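Local coordinates for RabGDI protein (PDB 3P1W) that probably acts as a Rab GDP-dissociation inhibitor, holding Rab GTPases in their GDP-bound state during vesicle transport in the malaria parasite, at residues A[166-171]-A[235-240]; A[127-132]-A[139-144]; A[230-235]-A[438-443]. All blocks are in the same frame, centred on the assembly; numbering follows the deposited sequence. Where two conformers were deposited one is given.

Contact 1 (A[166-171]-A[235-240])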
loop_
_atom_site.group_PDB
_atom_site.type_symbol
_atom_site.label_atom_id
_atom_site.label_comp_id
_atom_site.label_asym_id
_atom_site.label_seq_id
_atom_site.Cartn_x
_atom_site.Cartn_y
_atom_site.Cartn_z
ATOM N N ASN A 166 1.246 -27.883 11.055
ATOM C CA ASN A 166 2.593 -28.425 10.866
ATOM C C ASN A 166 3.429 -27.486 9.999
ATOM O O ASN A 166 4.614 -27.252 10.265
ATOM C CB ASN A 166 2.543 -29.829 10.237
ATOM C CG ASN A 166 1.965 -30.890 11.182
ATOM O OD1 ASN A 166 2.154 -30.839 12.404
ATOM N ND2 ASN A 166 1.264 -31.872 10.607
ATOM N N PHE A 167 2.798 -26.919 8.975
ATOM C CA PHE A 167 3.479 -25.970 8.107
ATOM C C PHE A 167 3.914 -24.734 8.888
ATOM O O PHE A 167 5.058 -24.317 8.806
ATOM C CB PHE A 167 2.581 -25.587 6.934
ATOM C CG PHE A 167 3.190 -24.576 6.022
ATOM C CD1 PHE A 167 4.311 -24.896 5.279
ATOM C CD2 PHE A 167 2.646 -23.309 5.902
ATOM C CE1 PHE A 167 4.891 -23.963 4.423
ATOM C CE2 PHE A 167 3.221 -22.375 5.043
ATOM C CZ PHE A 167 4.353 -22.716 4.311
ATOM N N TYR A 168 3.003 -24.144 9.651
ATOM C CA TYR A 168 3.354 -22.974 10.449
ATOM C C TYR A 168 4.433 -23.275 11.493
ATOM O O TYR A 168 5.310 -22.454 11.729
ATOM C CB TYR A 168 2.121 -22.366 11.109
ATOM C CG TYR A 168 1.310 -21.437 10.207
ATOM C CD1 TYR A 168 1.756 -21.054 8.937
ATOM C CD2 TYR A 168 0.133 -20.889 10.658
ATOM C CE1 TYR A 168 1.004 -20.174 8.142
ATOM C CE2 TYR A 168 -0.615 -20.028 9.885
ATOM C CZ TYR A 168 -0.188 -19.664 8.632
ATOM O OH TYR A 168 -0.968 -18.781 7.881
ATOM N N GLN A 169 4.364 -24.441 12.120
ATOM C CA GLN A 169 5.419 -24.856 13.046
ATOM C C GLN A 169 6.774 -24.891 12.340
ATOM O O GLN A 169 7.744 -24.316 12.831
ATOM C CB GLN A 169 5.086 -26.203 13.695
ATOM C CG GLN A 169 3.997 -26.103 14.745
ATOM C CD GLN A 169 3.645 -27.450 15.348
ATOM O OE1 GLN A 169 4.309 -28.448 15.085
ATOM N NE2 GLN A 169 2.597 -27.482 16.157
ATOM N N TYR A 170 6.819 -25.529 11.174
ATOM C CA TYR A 170 8.037 -25.571 10.353
ATOM C C TYR A 170 8.586 -24.182 10.042
ATOM O O TYR A 170 9.767 -23.918 10.273
ATOM C CB TYR A 170 7.769 -26.319 9.044
ATOM C CG TYR A 170 8.964 -26.408 8.100
ATOM C CD1 TYR A 170 10.047 -27.245 8.381
ATOM C CD2 TYR A 170 8.982 -25.699 6.906
ATOM C CE1 TYR A 170 11.137 -27.341 7.498
ATOM C CE2 TYR A 170 10.056 -25.784 6.023
ATOM C CZ TYR A 170 11.130 -26.614 6.323
ATOM O OH TYR A 170 12.181 -26.680 5.431
ATOM N N VAL A 171 7.732 -23.293 9.521
ATOM C CA VAL A 171 8.180 -21.950 9.137
ATOM C C VAL A 171 8.659 -21.169 10.359
ATOM O O VAL A 171 9.643 -20.437 10.298
ATOM C CB VAL A 171 7.049 -21.145 8.431
ATOM C CG1 VAL A 171 7.530 -19.740 8.079
ATOM C CG2 VAL A 171 6.583 -21.876 7.186
ATOM N N LEU A 235 8.047 -13.607 8.119
ATOM C CA LEU A 235 7.940 -12.179 8.447
ATOM C C LEU A 235 6.538 -11.775 8.869
ATOM O O LEU A 235 6.380 -11.009 9.821
ATOM C CB LEU A 235 8.421 -11.309 7.283
ATOM C CG LEU A 235 8.540 -9.801 7.569
ATOM C CD1 LEU A 235 9.734 -9.480 8.475
ATOM C CD2 LEU A 235 8.637 -9.032 6.258
ATOM N N TYR A 236 5.521 -12.274 8.163
ATOM C CA TYR A 236 4.139 -12.033 8.548
ATOM C C TYR A 236 3.932 -12.533 9.985
ATOM O O TYR A 236 3.439 -11.812 10.870
ATOM C CB TYR A 236 3.201 -12.783 7.604
ATOM C CG TYR A 236 1.749 -12.459 7.767
ATOM C CD1 TYR A 236 1.131 -11.504 6.945
ATOM C CD2 TYR A 236 0.973 -13.098 8.719
ATOM C CE1 TYR A 236 -0.205 -11.194 7.098
ATOM C CE2 TYR A 236 -0.367 -12.806 8.858
ATOM C CZ TYR A 236 -0.967 -11.861 8.040
ATOM O OH TYR A 236 -2.310 -11.564 8.198
ATOM N N MET A 237 4.324 -13.783 10.201
ATOM C CA MET A 237 4.181 -14.427 11.507
ATOM C C MET A 237 4.888 -13.666 12.643
ATOM O O MET A 237 4.313 -13.498 13.715
ATOM C CB MET A 237 4.699 -15.863 11.438
ATOM C CG MET A 237 3.864 -16.767 10.550
ATOM S SD MET A 237 4.579 -18.422 10.427
ATOM C CE MET A 237 4.194 -19.061 12.050
ATOM N N GLN A 238 6.115 -13.209 12.396
ATOM C CA GLN A 238 6.879 -12.394 13.369
ATOM C C GLN A 238 6.233 -11.034 13.621
ATOM O O GLN A 238 6.238 -10.545 14.754
ATOM C CB GLN A 238 8.292 -12.133 12.868
ATOM C CG GLN A 238 9.225 -13.332 12.889
ATOM C CD GLN A 238 10.596 -13.018 12.297
ATOM O OE1 GLN A 238 11.589 -13.653 12.649
ATOM N NE2 GLN A 238 10.654 -12.038 11.398
ATOM N N SER A 239 5.682 -10.439 12.556
ATOM C CA SER A 239 5.113 -9.093 12.610
ATOM C C SER A 239 3.888 -8.949 13.519
ATOM O O SER A 239 3.596 -7.842 13.968
ATOM C CB SER A 239 4.770 -8.606 11.191
ATOM O OG SER A 239 5.935 -8.531 10.372
ATOM N N ILE A 240 3.179 -10.053 13.763
ATOM C CA ILE A 240 2.002 -10.052 14.637
ATOM C C ILE A 240 2.363 -9.761 16.090
ATOM O O ILE A 240 1.624 -9.070 16.793
ATOM C CB ILE A 240 1.244 -11.401 14.597
ATOM C CG1 ILE A 240 0.186 -11.388 13.494
ATOM C CG2 ILE A 240 0.556 -11.662 15.923
ATOM C CD1 ILE A 240 -1.006 -12.278 13.786
#
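Between segments 166-171 and 235-240, M237 makes every contact: from helix 226-243 it reaches across to Y168 and V171 of helix 158-173, and no hydrogen bond links the two segments. Its sulfur lies obliquely to the Y168 ring, with SD of M237 4.7 Å from the centroid of that ring and 30° off the ring normal, a Met-aromatic contact. SD of M237 also sits 4.0 Å from V171 CG1. The bend at chi3 (73°) turns the methyl out of the line of the chain, and CE of M237 comes 3.6 Å from the backbone O of Y168 and 4.0 Å from its CB. V171 places CG1 opposite its own backbone N (chi1 178°), which brings that methyl to the sulfur. CA of Y168 and CA of M237 are 8.7 Å apart, the nearest pair of the two segments, and the flexible thioether spans that gap. The Y168 hydroxyl is bonded to P144 O, while L209 and V213 of helix 203-213 also touch this tyrosine. The contact therefore probably rests on dispersion and the polarisable sulfur, while the bond to P144 O holds the far end of the Y168 ring.

Contact 2 (A[127-132]-A[139-144]); sequences QHQKKG and FIHKVP
Q127 and F139 make the one backbone bond between these two segments: N of Q127 donates to O of F139 over 2.8 Å. Q129 with K138 and H141 with V125 continue the pairing on the same strands. The strand segments 127-129 and 139-142 are splayed, their directions 117° apart, and a side chain adds a second bond between the segments. H141 NE2 donates to the backbone O of Q127, also at 2.8 Å, approaching in the carbonyl plane on a lone pair, and the oxygen lies close to the imidazole plane. This bond places the proton on NE2 and fixes the rotation of the ring.

Among the flat groups, the Q129 amide crosses the H141 ring obliquely, the two planes 43° apart, with CD of Q129 3.5 Å from CE1 of H141. Its NE2 meanwhile donates to OE1 of Q127 at 3.1 Å, coming from above the plane of the acceptor amide, and also bonds P154 O. The second pair of flat groups, H128 and F139, lie side by side and point the same way. Their rings are nearly parallel (22°) but slid so far that overlap is slight; the centroids of the H128 and F139 rings stand 4.9 Å apart, and H128 CD2 comes 3.3 Å from F139 CE1. H128 NE2 is bonded to E137.

The contact lies near the turn of the hairpin formed by strands 117-129 and 138-142, in a mixed sheet where strand 117-129 also pairs with 248-251 and 346-350. L204 of helix 203-213 touches Q127, and V143 and P144 pack on that same helix.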
loop_
_atom_site.group_PDB
_atom_site.type_symbol
_atom_site.label_atom_id
_atom_site.label_comp_id
_atom_site.label_asym_id
_atom_site.label_seq_id
_atom_site.Cartn_x
_atom_site.Cartn_y
_atom_site.Cartn_z
ATOM N N GLN A 127 -12.889 -16.556 0.916
ATOM C CA GLN A 127 -12.983 -17.911 0.432
ATOM C C GLN A 127 -14.479 -18.285 0.567
ATOM O O GLN A 127 -14.999 -18.453 1.672
ATOM C CB GLN A 127 -12.098 -18.879 1.248
ATOM C CG GLN A 127 -12.080 -20.291 0.656
ATOM C CD GLN A 127 -11.809 -21.399 1.663
ATOM O OE1 GLN A 127 -12.719 -22.152 2.042
ATOM N NE2 GLN A 127 -10.553 -21.520 2.086
ATOM N N HIS A 128 -15.168 -18.328 -0.561
ATOM C CA HIS A 128 -16.591 -18.608 -0.556
ATOM C C HIS A 128 -16.842 -20.066 -0.138
ATOM O O HIS A 128 -16.222 -20.999 -0.660
ATOM C CB HIS A 128 -17.177 -18.365 -1.917
ATOM C CG HIS A 128 -18.670 -18.501 -1.965
ATOM N ND1 HIS A 128 -19.316 -19.243 -2.925
ATOM C CD2 HIS A 128 -19.640 -17.996 -1.164
ATOM C CE1 HIS A 128 -20.623 -19.169 -2.732
ATOM N NE2 HIS A 128 -20.845 -18.404 -1.678
ATOM N N GLN A 129 -17.736 -20.226 0.821
ATOM C CA GLN A 129 -18.178 -21.546 1.244
ATOM C C GLN A 129 -19.681 -21.577 1.059
ATOM O O GLN A 129 -20.409 -20.740 1.605
ATOM C CB GLN A 129 -17.782 -21.770 2.693
ATOM C CG GLN A 129 -16.249 -21.748 2.876
ATOM C CD GLN A 129 -15.814 -21.810 4.322
ATOM O OE1 GLN A 129 -16.635 -21.726 5.241
ATOM N NE2 GLN A 129 -14.512 -21.976 4.534
ATOM N N LYS A 130 -20.148 -22.527 0.258
ATOM C CA LYS A 130 -21.581 -22.628 -0.030
ATOM C C LYS A 130 -22.386 -23.058 1.200
ATOM O O LYS A 130 -21.885 -23.775 2.045
ATOM C CB LYS A 130 -21.802 -23.608 -1.184
ATOM C CG LYS A 130 -21.233 -23.094 -2.507
ATOM C CD LYS A 130 -21.611 -24.020 -3.682
ATOM C CE LYS A 130 -21.444 -23.300 -5.039
ATOM N NZ LYS A 130 -22.241 -23.973 -6.117
ATOM N N LYS A 131 -23.626 -22.588 1.287
ATOM C CA LYS A 131 -24.553 -22.985 2.362
ATOM C C LYS A 131 -24.665 -24.499 2.420
ATOM O O LYS A 131 -24.823 -25.154 1.394
ATOM C CB LYS A 131 -25.932 -22.369 2.110
ATOM C CG LYS A 131 -27.030 -22.712 3.104
ATOM C CD LYS A 131 -28.272 -21.890 2.737
ATOM C CE LYS A 131 -29.543 -22.457 3.256
ATOM N NZ LYS A 131 -30.704 -21.829 2.519
ATOM N N GLY A 132 -24.526 -25.047 3.622
ATOM C CA GLY A 132 -24.740 -26.470 3.860
ATOM C C GLY A 132 -26.009 -26.702 4.645
ATOM O O GLY A 132 -26.837 -25.799 4.803
ATOM N N PHE A 139 -18.171 -15.985 3.337
ATOM C CA PHE A 139 -17.364 -15.281 2.343
ATOM C C PHE A 139 -15.987 -14.918 2.839
ATOM O O PHE A 139 -15.021 -15.105 2.110
ATOM C CB PHE A 139 -18.068 -14.024 1.863
ATOM C CG PHE A 139 -19.371 -14.298 1.179
ATOM C CD1 PHE A 139 -19.401 -14.626 -0.158
ATOM C CD2 PHE A 139 -20.564 -14.228 1.883
ATOM C CE1 PHE A 139 -20.624 -14.913 -0.803
ATOM C CE2 PHE A 139 -21.790 -14.496 1.258
ATOM C CZ PHE A 139 -21.812 -14.837 -0.093
ATOM N N ILE A 140 -15.894 -14.387 4.049
ATOM C CA ILE A 140 -14.602 -13.926 4.552
ATOM C C ILE A 140 -14.270 -14.496 5.915
ATOM O O ILE A 140 -15.176 -14.816 6.712
ATOM C CB ILE A 140 -14.516 -12.398 4.563
ATOM C CG1 ILE A 140 -15.562 -11.803 5.510
ATOM C CG2 ILE A 140 -14.645 -11.867 3.115
ATOM C CD1 ILE A 140 -15.566 -10.281 5.612
ATOM N N HIS A 141 -12.968 -14.654 6.153
ATOM C CA HIS A 141 -12.442 -15.397 7.287
ATOM C C HIS A 141 -11.157 -14.746 7.812
ATOM O O HIS A 141 -10.391 -14.173 7.048
ATOM C CB HIS A 141 -12.129 -16.840 6.867
ATOM C CG HIS A 141 -13.195 -17.483 6.027
ATOM N ND1 HIS A 141 -14.176 -18.301 6.554
ATOM C CD2 HIS A 141 -13.421 -17.439 4.690
ATOM C CE1 HIS A 141 -14.973 -18.708 5.582
ATOM N NE2 HIS A 141 -14.535 -18.206 4.438
ATOM N N LYS A 142 -10.936 -14.842 9.120
ATOM C CA LYS A 142 -9.695 -14.407 9.724
ATOM C C LYS A 142 -8.548 -15.168 9.118
ATOM O O LYS A 142 -8.663 -16.369 8.874
ATOM C CB LYS A 142 -9.672 -14.683 11.213
ATOM C CG LYS A 142 -10.482 -13.751 12.043
ATOM C CD LYS A 142 -10.415 -14.240 13.517
ATOM C CE LYS A 142 -11.008 -13.241 14.498
ATOM N NZ LYS A 142 -10.857 -13.746 15.919
ATOM N N VAL A 143 -7.469 -14.446 8.839
ATOM C CA VAL A 143 -6.251 -15.033 8.322
ATOM C C VAL A 143 -5.458 -15.604 9.497
ATOM O O VAL A 143 -5.050 -14.856 10.377
ATOM C CB VAL A 143 -5.388 -14.002 7.610
ATOM C CG1 VAL A 143 -4.068 -14.629 7.197
ATOM C CG2 VAL A 143 -6.160 -13.413 6.381
ATOM N N PRO A 144 -5.235 -16.925 9.502
ATOM C CA PRO A 144 -4.491 -17.515 10.617
ATOM C C PRO A 144 -3.016 -17.234 10.485
ATOM O O PRO A 144 -2.458 -17.306 9.384
ATOM C CB PRO A 144 -4.790 -19.007 10.499
ATOM C CG PRO A 144 -5.166 -19.225 9.096
ATOM C CD PRO A 144 -5.701 -17.941 8.539
#

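Contact 3 (A[230-235]-A[438-443]); sequences LERIKL and HFETAT
R232 and E440 meet end-on from opposite directions, each nitrogen of the guanidinium's outer edge taking one carboxylate oxygen. NH2 of R232 donates to OE1 of E440 over 2.8 Å, and this oxygen uses its syn lone pair. The companion bond, from R232 NH1 to E440 OE2, is 2.9 Å long and nearly straight at 175°; OE2 is met on its syn side but out of the carboxylate plane. The two flat groups are therefore not coplanar: their planes stand 35° apart, a twisted version of the bidentate salt bridge.

CA of R232 and CA of E440 are 11.6 Å apart. E440 extends into this gap, its CG turned away from the backbone N (chi1 -177°), whereas R232 turns at chi3 to bring its guanidinium end-on. The bridge joins helix 226-243, in the helical part of this GDI fold, to the N-terminal part of helix 440-454, which packs on helices 30-41 and 101-108.

NE of R232 donates to the backbone O of A214, and Y216 adds a cation-pi contact to the same group. E440 OE2 also receives a weak bond from N444 ND2. Nearby, F439 O takes two donors from T443: its backbone N at 3.0 Å and its hydroxyl OG1 at 3.2 Å. T441 OG1 bonds the carboxylate of D434.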
loop_
_atom_site.group_PDB
_atom_site.type_symbol
_atom_site.label_atom_id
_atom_site.label_comp_id
_atom_site.label_asym_id
_atom_site.label_seq_id
_atom_site.Cartn_x
_atom_site.Cartn_y
_atom_site.Cartn_z
ATOM N N LEU A 230 9.235 -18.458 2.104
ATOM C CA LEU A 230 9.342 -18.804 3.503
ATOM C C LEU A 230 9.685 -17.571 4.339
ATOM O O LEU A 230 9.129 -17.387 5.416
ATOM C CB LEU A 230 10.379 -19.927 3.707
ATOM C CG LEU A 230 9.964 -21.299 3.168
ATOM C CD1 LEU A 230 11.176 -22.252 3.093
ATOM C CD2 LEU A 230 8.861 -21.919 4.032
ATOM N N GLU A 231 10.593 -16.734 3.846
ATOM C CA GLU A 231 10.984 -15.526 4.573
ATOM C C GLU A 231 9.798 -14.595 4.761
ATOM O O GLU A 231 9.617 -14.005 5.815
ATOM C CB GLU A 231 12.109 -14.771 3.836
ATOM C CG GLU A 231 13.467 -15.442 3.895
ATOM C CD GLU A 231 14.175 -15.281 5.233
ATOM O OE1 GLU A 231 13.520 -14.961 6.252
ATOM O OE2 GLU A 231 15.404 -15.496 5.264
ATOM N N ARG A 232 8.991 -14.471 3.721
ATOM C CA ARG A 232 7.831 -13.592 3.751
ATOM C C ARG A 232 6.757 -14.109 4.698
ATOM O O ARG A 232 6.176 -13.346 5.473
ATOM C CB ARG A 232 7.268 -13.434 2.345
ATOM C CG ARG A 232 8.167 -12.588 1.442
ATOM C CD ARG A 232 7.736 -12.678 0.015
ATOM N NE ARG A 232 6.505 -11.936 -0.228
ATOM C CZ ARG A 232 6.443 -10.630 -0.504
ATOM N NH1 ARG A 232 7.541 -9.882 -0.582
ATOM N NH2 ARG A 232 5.267 -10.070 -0.709
ATOM N N ILE A 233 6.499 -15.409 4.642
ATOM C CA ILE A 233 5.542 -16.039 5.564
ATOM C C ILE A 233 6.047 -15.901 6.993
ATOM O O ILE A 233 5.310 -15.470 7.872
ATOM C CB ILE A 233 5.246 -17.514 5.190
ATOM C CG1 ILE A 233 4.578 -17.564 3.818
ATOM C CG2 ILE A 233 4.309 -18.167 6.229
ATOM C CD1 ILE A 233 4.238 -18.960 3.316
ATOM N N LYS A 234 7.328 -16.197 7.219
ATOM C CA LYS A 234 7.908 -15.995 8.552
ATOM C C LYS A 234 7.793 -14.547 9.021
ATOM O O LYS A 234 7.462 -14.290 10.174
ATOM C CB LYS A 234 9.376 -16.441 8.604
ATOM C CG LYS A 234 9.836 -16.699 10.031
ATOM C CD LYS A 234 11.208 -17.361 10.093
ATOM C CE LYS A 234 12.300 -16.430 9.619
ATOM N NZ LYS A 234 12.231 -15.091 10.282
ATOM N N LEU A 235 8.047 -13.607 8.119
ATOM C CA LEU A 235 7.940 -12.179 8.447
ATOM C C LEU A 235 6.538 -11.775 8.869
ATOM O O LEU A 235 6.380 -11.009 9.821
ATOM C CB LEU A 235 8.421 -11.309 7.283
ATOM C CG LEU A 235 8.540 -9.801 7.569
ATOM C CD1 LEU A 235 9.734 -9.480 8.475
ATOM C CD2 LEU A 235 8.637 -9.032 6.258
ATOM N N HIS A 438 -2.006 -2.646 1.106
ATOM C CA HIS A 438 -0.844 -2.495 1.955
ATOM C C HIS A 438 0.262 -1.817 1.168
ATOM O O HIS A 438 0.155 -1.608 -0.071
ATOM C CB HIS A 438 -0.379 -3.846 2.539
ATOM C CG HIS A 438 -0.318 -4.970 1.549
ATOM N ND1 HIS A 438 0.788 -5.213 0.763
ATOM C CD2 HIS A 438 -1.213 -5.943 1.248
ATOM C CE1 HIS A 438 0.563 -6.275 0.009
ATOM N NE2 HIS A 438 -0.649 -6.738 0.282
ATOM N N PHE A 439 1.356 -1.498 1.856
ATOM C CA PHE A 439 2.294 -0.496 1.327
ATOM C C PHE A 439 3.489 -1.076 0.549
ATOM O O PHE A 439 4.270 -0.326 -0.054
ATOM C CB PHE A 439 2.803 0.365 2.489
ATOM C CG PHE A 439 3.020 1.808 2.144
ATOM C CD1 PHE A 439 2.084 2.758 2.523
ATOM C CD2 PHE A 439 4.205 2.233 1.527
ATOM C CE1 PHE A 439 2.285 4.100 2.229
ATOM C CE2 PHE A 439 4.416 3.549 1.214
ATOM C CZ PHE A 439 3.458 4.495 1.552
ATOM N N GLU A 440 3.648 -2.390 0.545
ATOM C CA GLU A 440 4.905 -2.997 0.067
ATOM C C GLU A 440 5.305 -2.555 -1.338
ATOM O O GLU A 440 6.464 -2.195 -1.586
ATOM C CB GLU A 440 4.856 -4.534 0.081
ATOM C CG GLU A 440 6.188 -5.134 -0.343
ATOM C CD GLU A 440 6.136 -6.580 -0.731
ATOM O OE1 GLU A 440 5.081 -7.240 -0.544
ATOM O OE2 GLU A 440 7.186 -7.059 -1.231
ATOM N N THR A 441 4.363 -2.616 -2.266
ATOM C CA THR A 441 4.700 -2.321 -3.650
ATOM C C THR A 441 5.093 -0.843 -3.845
ATOM O O THR A 441 5.910 -0.531 -4.716
ATOM C CB THR A 441 3.593 -2.750 -4.617
ATOM O OG1 THR A 441 2.392 -2.045 -4.333
ATOM C CG2 THR A 441 3.351 -4.277 -4.508
ATOM N N ALA A 442 4.530 0.057 -3.038
ATOM C CA ALA A 442 4.947 1.451 -3.054
ATOM C C ALA A 442 6.361 1.572 -2.539
ATOM O O ALA A 442 7.173 2.294 -3.121
ATOM C CB ALA A 442 4.019 2.329 -2.240
ATOM N N THR A 443 6.648 0.922 -1.421
ATOM C CA THR A 443 8.005 0.965 -0.842
ATOM C C THR A 443 9.024 0.374 -1.835
ATOM O O THR A 443 10.135 0.928 -2.006
ATOM C CB THR A 443 8.080 0.227 0.497
ATOM O OG1 THR A 443 7.023 0.677 1.349
ATOM C CG2 THR A 443 9.451 0.481 1.192
#

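Overall arrangement
From the N terminus, contact 2 comes first and closes the shortest loop, the hairpin turn between strands 117-129 and 138-142. The chain then enters helix 158-173, and contact 1 closes an excursion of helices and loops without a strand when helix 226-243 returns against it. Contact 3 opens on that same helix and closes about 200 residues later, in the N-terminal part of helix 440-454 near the C-terminal end. Contacts 1 and 3 cross along the chain, sharing L235, with V171 and F167 packing on I233 between them; contact 2 lies in series before both. It joins contact 1 through P144 and V143, which meet Y168 and Y236, so sheet, helical region and C-terminal helix are connected in turn.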